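Local atomic coordinates of putative hydantoin racemase (Klebsiella pneumoniae subsp. pneumoniae, PDB entry 3QVL), a protein that racemises allantoin and probably also interconverts the D and L forms of other 5-monosubstituted hydantoins. Residues I19-I33 / I201-S213; A105-T117 / D173-M185. All coordinates share one frame; numbering follows the deposited sequence.

Contact 1 of 2, residues I19-I33 / I201-S213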
# COMPACT_ATOMS: atom_id res chain seq x y z
N ILE A 19 33.33 -7.94 10.41
CA ILE A 19 32.19 -7.48 11.21
C ILE A 19 32.63 -6.98 12.59
O ILE A 19 32.21 -5.90 13.03
CB ILE A 19 31.12 -8.60 11.33
CG1 ILE A 19 30.39 -8.78 9.99
CG2 ILE A 19 30.12 -8.29 12.44
CD1 ILE A 19 29.70 -10.12 9.83
N GLY A 20 33.48 -7.76 13.25
CA GLY A 20 34.02 -7.40 14.57
C GLY A 20 34.81 -6.10 14.57
O GLY A 20 34.70 -5.30 15.50
N ALA A 21 35.61 -5.90 13.52
CA ALA A 21 36.41 -4.68 13.36
C ALA A 21 35.54 -3.44 13.18
O ALA A 21 35.82 -2.39 13.76
CB ALA A 21 37.38 -4.83 12.19
N ALA A 22 34.47 -3.57 12.39
CA ALA A 22 33.54 -2.47 12.16
C ALA A 22 32.76 -2.10 13.42
O ALA A 22 32.50 -0.93 13.67
CB ALA A 22 32.58 -2.82 11.03
N ALA A 23 32.41 -3.12 14.21
CA ALA A 23 31.68 -2.94 15.46
C ALA A 23 32.51 -2.22 16.52
O ALA A 23 32.02 -1.32 17.20
CB ALA A 23 31.18 -4.28 15.98
N ARG A 24 33.77 -2.62 16.65
CA ARG A 24 34.69 -2.04 17.64
C ARG A 24 35.10 -0.61 17.30
O ARG A 24 35.36 0.19 18.20
CB ARG A 24 35.93 -2.91 17.81
CG ARG A 24 35.70 -4.21 18.57
CD ARG A 24 37.01 -4.92 18.89
NE ARG A 24 37.76 -5.26 17.68
CZ ARG A 24 37.65 -6.40 17.00
NH1 ARG A 24 38.38 -6.59 15.92
NH2 ARG A 24 36.80 -7.34 17.40
N ALA A 25 35.15 -0.30 16.01
CA ALA A 25 35.59 1.01 15.52
C ALA A 25 34.67 2.16 15.94
O ALA A 25 35.12 3.29 16.09
CB ALA A 25 35.74 0.98 14.00
N VAL A 26 33.39 1.85 16.14
CA VAL A 26 32.39 2.87 16.49
C VAL A 26 31.85 2.74 17.92
O VAL A 26 31.08 3.59 18.37
CB VAL A 26 31.20 2.88 15.49
CG1 VAL A 26 31.67 3.16 14.07
CG2 VAL A 26 30.42 1.57 15.57
N ALA A 27 32.26 1.68 18.61
CA ALA A 27 31.80 1.40 19.97
C ALA A 27 32.10 2.54 20.93
O ALA A 27 33.21 3.09 20.93
CB ALA A 27 32.41 0.10 20.48
N ALA A 28 31.10 2.90 21.73
CA ALA A 28 31.24 3.96 22.73
C ALA A 28 32.20 3.53 23.85
O ALA A 28 32.38 2.34 24.07
CB ALA A 28 29.87 4.32 23.30
N PRO A 29 32.82 4.51 24.55
CA PRO A 29 33.64 4.17 25.71
C PRO A 29 32.86 3.35 26.73
O PRO A 29 31.74 3.72 27.09
CB PRO A 29 34.01 5.54 26.29
CG PRO A 29 33.99 6.45 25.12
CD PRO A 29 32.88 5.95 24.23
N GLY A 30 33.43 2.23 27.16
CA GLY A 30 32.77 1.33 28.11
C GLY A 30 32.06 0.16 27.45
O GLY A 30 31.57 -0.74 28.14
N THR A 31 31.99 0.17 26.12
CA THR A 31 31.34 -0.90 25.37
C THR A 31 32.35 -1.97 24.95
O THR A 31 33.36 -1.67 24.32
CB THR A 31 30.58 -0.37 24.13
OG1 THR A 31 29.50 0.47 24.55
CG2 THR A 31 30.02 -1.51 23.29
N GLU A 32 32.05 -3.22 25.31
CA GLU A 32 32.82 -4.37 24.86
C GLU A 32 32.05 -5.09 23.76
O GLU A 32 30.85 -5.38 23.91
CB GLU A 32 33.10 -5.32 26.03
CG GLU A 32 34.01 -6.50 25.67
CD GLU A 32 34.11 -7.54 26.78
OE1 GLU A 32 33.62 -7.28 27.90
OE2 GLU A 32 34.69 -8.61 26.53
N ILE A 33 32.74 -5.38 22.66
CA ILE A 33 32.15 -6.12 21.55
C ILE A 33 32.55 -7.59 21.64
O ILE A 33 33.73 -7.92 21.74
CB ILE A 33 32.58 -5.53 20.17
CG1 ILE A 33 32.13 -4.07 20.02
CG2 ILE A 33 32.09 -6.41 19.01
CD1 ILE A 33 30.61 -3.83 20.06
N ILE A 201 26.25 3.79 4.36
CA ILE A 201 25.91 3.26 5.68
C ILE A 201 26.17 1.77 5.83
O ILE A 201 25.70 0.95 5.04
CB ILE A 201 24.45 3.62 6.06
CG1 ILE A 201 24.27 5.14 6.09
CG2 ILE A 201 24.06 3.01 7.41
CD1 ILE A 201 22.86 5.62 5.85
N ASP A 202 26.94 1.43 6.86
CA ASP A 202 27.16 0.06 7.28
C ASP A 202 26.22 -0.29 8.42
O ASP A 202 26.20 0.39 9.45
CB ASP A 202 28.62 -0.14 7.70
CG ASP A 202 28.81 -1.33 8.64
OD1 ASP A 202 28.31 -2.43 8.33
OD2 ASP A 202 29.47 -1.15 9.68
N GLY A 203 25.46 -1.36 8.24
CA GLY A 203 24.50 -1.82 9.24
C GLY A 203 25.11 -2.36 10.51
O GLY A 203 24.48 -2.30 11.57
N VAL A 204 26.32 -2.92 10.42
CA VAL A 204 27.02 -3.46 11.58
C VAL A 204 27.26 -2.36 12.62
O VAL A 204 26.82 -2.48 13.77
CB VAL A 204 28.36 -4.14 11.20
CG1 VAL A 204 29.11 -4.61 12.44
CG2 VAL A 204 28.12 -5.31 10.25
N SER A 205 27.93 -1.30 12.20
CA SER A 205 28.21 -0.16 13.06
C SER A 205 26.93 0.51 13.55
O SER A 205 26.82 0.88 14.73
CB SER A 205 29.11 0.85 12.34
OG SER A 205 28.52 1.30 11.13
N ALA A 206 25.95 0.64 12.66
CA ALA A 206 24.65 1.24 12.98
C ALA A 206 23.89 0.46 14.05
O ALA A 206 23.32 1.05 14.96
CB ALA A 206 23.81 1.39 11.72
N ALA A 207 23.90 -0.87 13.92
CA ALA A 207 23.21 -1.75 14.87
C ALA A 207 23.83 -1.69 16.26
O ALA A 207 23.12 -1.72 17.26
CB ALA A 207 23.19 -3.18 14.36
N VAL A 208 25.16 -1.60 16.31
CA VAL A 208 25.89 -1.43 17.57
C VAL A 208 25.41 -0.17 18.29
O VAL A 208 25.14 -0.19 19.49
CB VAL A 208 27.43 -1.40 17.35
CG1 VAL A 208 28.17 -0.94 18.60
CG2 VAL A 208 27.92 -2.77 16.92
N LYS A 209 25.28 0.93 17.54
CA LYS A 209 24.83 2.20 18.09
C LYS A 209 23.37 2.14 18.55
O LYS A 209 22.99 2.80 19.52
CB LYS A 209 25.03 3.35 17.10
CG LYS A 209 26.47 3.54 16.58
CD LYS A 209 27.54 3.49 17.68
CE LYS A 209 27.58 4.75 18.52
NZ LYS A 209 28.62 4.65 19.58
N MET A 210 22.55 1.34 17.85
CA MET A 210 21.15 1.15 18.23
C MET A 210 21.01 0.40 19.55
O MET A 210 20.20 0.76 20.39
CB MET A 210 20.36 0.45 17.12
CG MET A 210 20.16 1.26 15.84
SD MET A 210 19.49 2.93 16.08
CE MET A 210 21.01 3.89 16.15
N VAL A 211 21.82 -0.65 19.71
CA VAL A 211 21.85 -1.42 20.96
C VAL A 211 22.29 -0.52 22.12
O VAL A 211 21.64 -0.50 23.16
CB VAL A 211 22.77 -2.67 20.85
CG1 VAL A 211 22.87 -3.37 22.20
CG2 VAL A 211 22.24 -3.64 19.80
N GLU A 212 23.39 0.21 21.92
CA GLU A 212 23.89 1.16 22.91
C GLU A 212 22.83 2.19 23.30
O GLU A 212 22.67 2.52 24.48
CB GLU A 212 25.14 1.88 22.40
CG GLU A 212 26.40 1.04 22.42
CD GLU A 212 27.59 1.74 21.79
OE1 GLU A 212 27.38 2.66 20.98
OE2 GLU A 212 28.74 1.37 22.10
N SER A 213 22.12 2.70 22.29
CA SER A 213 21.05 3.68 22.50
C SER A 213 19.91 3.11 23.34
O SER A 213 19.48 3.74 24.31
CB SER A 213 20.52 4.20 21.16
OG SER A 213 21.53 4.90 20.46
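Lys209 is folded back at chi2 (-46°) and chi3 (-75°), which carries its NZ up to Val26 O, whereas Glu212 runs extended beyond CG and sends its carboxylate straight on to the turn at Ala28-Thr31. These two side chains tie helix 203-216 to the end of helix 13-26 and the loop that leads into strand 31-36. The protein has the two-sheet fold of the Asp/Glu/hydantoin racemases, and the contact joins elements that bracket most of its chain.

Lys209 NZ donates to Val26 O at 2.9 Å and forms a salt bridge to Glu212 OE1, which receives it on its syn lone pair. The other carboxylate oxygen, Glu212 OE2, takes two donors: Ala28 N at 2.8 Å on the syn side and Thr31 OG1 at 2.7 Å on the anti side. With both oxygens engaged, the carboxylate can hardly rotate, and the type II turn is held at its first and last residues. The ammonium group would be expected to favour the ionised acid.

The axes of segments 19-26 and 203-213 approach to 8.2 Å at 47°, and the packing between them is largely aliphatic. Val204 CG1 lies 3.4 Å from Ile19 O and also meets Ile19 CG2, the two side chains crossing at about a right angle. One turn on, Val208 splits its methyls: CG2 stays between the helices, against Ala23 CB at 3.7 Å, while CG1 leaves the helix pair to meet Ile33 CD1 of strand 31-36 tip to tip. Val26 lays CG2 on Ser205 CB.

Asp202 caps helix 203-216, and its carboxylate borders the neighbouring helix: OD2, which accepts Ser205 N from above the carboxylate plane, lies 3.8 Å from Ala22 CB.

Contact 2 of 2, residues A105-T117 / D173-M185. Unlike the reference sequence in segment 173-185: Ser182 (reference Cys). With 5HY ([(4R)-2,5-dioxoimidazolidin-4-yl]acetic acid), chain C.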
# COMPACT_ATOMS: atom_id res chain seq x y z
N ALA A 105 19.45 5.36 7.28
CA ALA A 105 19.36 5.97 5.95
C ALA A 105 18.23 6.98 5.84
O ALA A 105 18.38 8.03 5.21
CB ALA A 105 19.22 4.89 4.89
N THR A 106 17.09 6.68 6.47
CA THR A 106 15.92 7.55 6.44
C THR A 106 16.10 8.80 7.29
O THR A 106 15.33 9.76 7.18
CB THR A 106 14.64 6.81 6.88
OG1 THR A 106 14.77 6.38 8.24
CG2 THR A 106 14.36 5.60 5.98
N MET A 107 17.13 8.79 8.14
CA MET A 107 17.42 9.92 9.03
C MET A 107 18.38 10.94 8.40
O MET A 107 18.51 12.06 8.90
CB MET A 107 17.98 9.42 10.36
CG MET A 107 16.99 8.61 11.19
SD MET A 107 17.72 8.04 12.74
CE MET A 107 16.39 7.01 13.36
N VAL A 108 19.04 10.54 7.32
CA VAL A 108 20.05 11.40 6.67
C VAL A 108 19.77 11.67 5.18
O VAL A 108 20.48 12.46 4.55
CB VAL A 108 21.49 10.85 6.85
CG1 VAL A 108 21.95 11.01 8.30
CG2 VAL A 108 21.60 9.40 6.40
N ALA A 109 18.76 11.00 4.64
CA ALA A 109 18.38 11.17 3.23
C ALA A 109 16.89 10.88 3.03
O ALA A 109 16.28 10.17 3.83
CB ALA A 109 19.22 10.26 2.34
N THR A 110 16.32 11.44 1.97
CA THR A 110 14.92 11.18 1.63
C THR A 110 14.77 9.75 1.10
O THR A 110 13.85 9.03 1.49
CB THR A 110 14.37 12.17 0.58
OG1 THR A 110 15.21 12.16 -0.58
CG2 THR A 110 14.31 13.58 1.16
N ARG A 111 15.68 9.36 0.21
CA ARG A 111 15.69 8.01 -0.35
C ARG A 111 17.11 7.45 -0.43
O ARG A 111 18.08 8.20 -0.56
CB ARG A 111 15.04 7.99 -1.74
CG ARG A 111 13.56 8.38 -1.76
CD ARG A 111 12.89 7.99 -3.07
NE ARG A 111 13.54 8.61 -4.22
CZ ARG A 111 13.32 8.27 -5.48
NH1 ARG A 111 13.97 8.89 -6.46
NH2 ARG A 111 12.46 7.30 -5.78
N PHE A 112 17.21 6.12 -0.35
CA PHE A 112 18.50 5.44 -0.40
C PHE A 112 18.54 4.35 -1.47
O PHE A 112 17.49 3.86 -1.90
CB PHE A 112 18.87 4.86 0.97
CG PHE A 112 17.90 3.81 1.48
CD1 PHE A 112 18.06 2.47 1.14
CD2 PHE A 112 16.84 4.17 2.30
CE1 PHE A 112 17.17 1.51 1.60
CE2 PHE A 112 15.94 3.22 2.77
CZ PHE A 112 16.11 1.88 2.42
N SER A 113 19.75 3.98 -1.88
CA SER A 113 19.95 2.84 -2.76
C SER A 113 20.71 1.74 -2.03
O SER A 113 21.61 2.03 -1.24
CB SER A 113 20.72 3.26 -4.02
OG SER A 113 19.96 4.17 -4.79
N ILE A 114 20.33 0.50 -2.29
CA ILE A 114 21.00 -0.66 -1.69
C ILE A 114 22.00 -1.26 -2.68
O ILE A 114 21.68 -1.45 -3.85
CB ILE A 114 19.99 -1.74 -1.20
CG1 ILE A 114 19.12 -1.18 -0.07
CG2 ILE A 114 20.72 -3.01 -0.75
CD1 ILE A 114 17.91 -2.04 0.28
N VAL A 115 23.21 -1.54 -2.20
CA VAL A 115 24.22 -2.24 -2.98
C VAL A 115 24.62 -3.52 -2.24
O VAL A 115 25.31 -3.47 -1.22
CB VAL A 115 25.46 -1.36 -3.27
CG1 VAL A 115 26.50 -2.14 -4.08
CG2 VAL A 115 25.06 -0.09 -4.02
N THR A 116 24.15 -4.66 -2.75
CA THR A 116 24.46 -5.96 -2.17
C THR A 116 25.38 -6.77 -3.09
O THR A 116 25.87 -6.24 -4.10
CB THR A 116 23.17 -6.74 -1.78
OG1 THR A 116 23.51 -7.87 -0.96
CG2 THR A 116 22.40 -7.21 -3.01
N THR A 117 25.63 -8.04 -2.76
CA THR A 117 26.63 -8.83 -3.48
C THR A 117 26.04 -9.72 -4.59
O THR A 117 26.36 -9.53 -5.76
CB THR A 117 27.51 -9.66 -2.50
OG1 THR A 117 27.66 -8.96 -1.26
CG2 THR A 117 28.88 -9.91 -3.10
N ASP A 173 19.95 6.83 -9.70
CA ASP A 173 18.80 6.38 -8.91
C ASP A 173 17.89 7.49 -8.37
O ASP A 173 16.71 7.26 -8.12
CB ASP A 173 19.25 5.49 -7.75
CG ASP A 173 19.95 4.23 -8.22
OD1 ASP A 173 20.01 3.97 -9.44
OD2 ASP A 173 20.45 3.48 -7.35
N GLY A 174 18.45 8.68 -8.18
CA GLY A 174 17.73 9.77 -7.53
C GLY A 174 17.66 9.57 -6.02
O GLY A 174 16.65 9.87 -5.39
N SER A 175 18.75 9.04 -5.47
CA SER A 175 18.87 8.81 -4.03
C SER A 175 19.98 9.67 -3.43
O SER A 175 20.86 10.15 -4.15
CB SER A 175 19.13 7.33 -3.74
OG SER A 175 20.29 6.87 -4.41
N GLY A 176 19.94 9.86 -2.11
CA GLY A 176 20.91 10.70 -1.41
C GLY A 176 21.89 9.93 -0.55
O GLY A 176 22.88 10.50 -0.08
N ALA A 177 21.63 8.64 -0.35
CA ALA A 177 22.49 7.80 0.49
C ALA A 177 22.59 6.38 -0.05
O ALA A 177 21.76 5.93 -0.83
CB ALA A 177 21.99 7.79 1.93
N ILE A 178 23.64 5.68 0.39
CA ILE A 178 23.84 4.28 0.03
C ILE A 178 23.75 3.40 1.28
O ILE A 178 24.37 3.70 2.31
CB ILE A 178 25.21 4.05 -0.68
CG1 ILE A 178 25.31 4.88 -1.97
CG2 ILE A 178 25.45 2.55 -0.94
CD1 ILE A 178 24.30 4.53 -3.06
N VAL A 179 22.98 2.33 1.18
CA VAL A 179 22.96 1.29 2.20
C VAL A 179 23.76 0.10 1.69
O VAL A 179 23.42 -0.49 0.66
CB VAL A 179 21.51 0.87 2.57
CG1 VAL A 179 21.49 -0.43 3.36
CG2 VAL A 179 20.83 1.97 3.37
N LEU A 180 24.84 -0.23 2.40
CA LEU A 180 25.66 -1.39 2.06
C LEU A 180 24.92 -2.66 2.45
O LEU A 180 24.45 -2.80 3.58
CB LEU A 180 27.03 -1.31 2.75
CG LEU A 180 27.94 -0.14 2.38
CD1 LEU A 180 29.13 -0.06 3.32
CD2 LEU A 180 28.41 -0.22 0.93
N GLY A 181 24.79 -3.58 1.49
CA GLY A 181 23.96 -4.76 1.65
C GLY A 181 24.70 -6.03 2.03
O GLY A 181 24.30 -7.13 1.62
N SER A 182 25.77 -5.89 2.81
CA SER A 182 26.58 -7.03 3.24
C SER A 182 27.35 -6.74 4.52
O SER A 182 27.85 -5.64 4.71
CB SER A 182 27.56 -7.43 2.14
OG SER A 182 28.40 -8.50 2.56
N GLY A 183 27.44 -7.75 5.38
CA GLY A 183 28.30 -7.69 6.56
C GLY A 183 29.77 -7.63 6.15
O GLY A 183 30.60 -7.10 6.89
N GLY A 184 30.07 -8.17 4.98
CA GLY A 184 31.43 -8.15 4.42
C GLY A 184 31.85 -6.79 3.88
O GLY A 184 33.04 -6.58 3.61
N MET A 185 30.89 -5.89 3.71
CA MET A 185 31.15 -4.53 3.24
C MET A 185 31.33 -3.54 4.39
O MET A 185 31.55 -2.35 4.17
CB MET A 185 30.02 -4.04 2.33
CG MET A 185 29.90 -4.76 1.00
SD MET A 185 28.45 -4.21 0.08
CE MET A 185 28.29 -5.53 -1.11
C 5HY C . 25.46 -10.97 4.57
N 5HY C . 24.98 -12.88 3.38
O 5HY C . 25.46 -9.83 5.03
CA 5HY C . 24.47 -11.51 3.55
CB 5HY C . 24.47 -10.72 2.23
CG 5HY C . 25.84 -10.43 1.60
OAB 5HY C . 26.65 -14.08 4.31
NAF 5HY C . 26.32 -11.93 4.91
CAI 5HY C . 26.02 -13.03 4.21
OD1 5HY C . 25.83 -9.98 0.44
OD2 5HY C . 26.87 -10.64 2.29
O HOH W 1 17.06 11.13 -2.27
O HOH W 2 14.53 11.38 -4.35
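Ala105 CB, on helix 97-108, rests on Val179 CG2, and Ala109 CB meets Ala177 CB as the chain turns into strand 112-116. That strand runs parallel to strand 177-180 in the middle of a four-stranded parallel sheet of this racemase fold. Arg111, bent at chi3 (-58°), swings NH1 to Gly174 O at 3.0 Å, above the carbonyl plane; a water accepts from its NE and lies close to the same oxygen. The Arg111 carbonyl takes Gly176 N.

Phe112 then presses CD1 against Val179 CG2, at 3.6 Å, on the face shared with Ile114. Ser113 faces the other way: its OG donates to Asp173 OD2 at 2.7 Å, on the anti lone pair, and accepts from Ser175 OG. Asp173 OD2 also receives His142 NE2, so it takes donors from two neighbouring strands, 112-116 and 138-143. In the backbone ladder, Ser113 N reaches Ala177 O, Val179 N returns to Ser113 O at 2.8 Å, and Val115 N goes to Val179 O.

Past the ladder, Val115 O accepts Gly181 N and lies 3.5 Å from Met185 SD. With chi1 at -168° turning the hydroxyl away from the backbone N, Thr116 OG1 reaches and donates to Gly181 O, pinning the two C-terminal strand ends where the ligand binds. Thr117 and Met185 lie alongside each other, pointing opposite ways, Met185 CE 3.5 Å from Thr117 OG1. That hydroxyl grips one oxygen of the ligand's acetate, OD1, while the other, OD2, is held at 2.6 Å by OG of Ser182, which replaces the cysteine of the reference sequence.

In the fold
Strand 200-201 joins the two contacts: Ile201, which leads into helix 203-216 of contact 1, bonds along strand 177-180 of contact 2, its N probably donating to Ile178 O at 2.8 Å and its O probably accepting from Leu180 N at 3.0 Å. The centres lie about 18 Å apart. Of the pair, only contact 2 supplies pocket residues, Thr116, Thr117, Gly181, Ser182 and Gly183; contact 1 comes near through Ile19, whose side chain is about 6 Å from the bound ligand and whose CG1 packs 3.5 Å from Gly183 O. Asn10, Ile45 and Phe78 add hydrogen bonds to the ligand, and both contacts touch a second subunit.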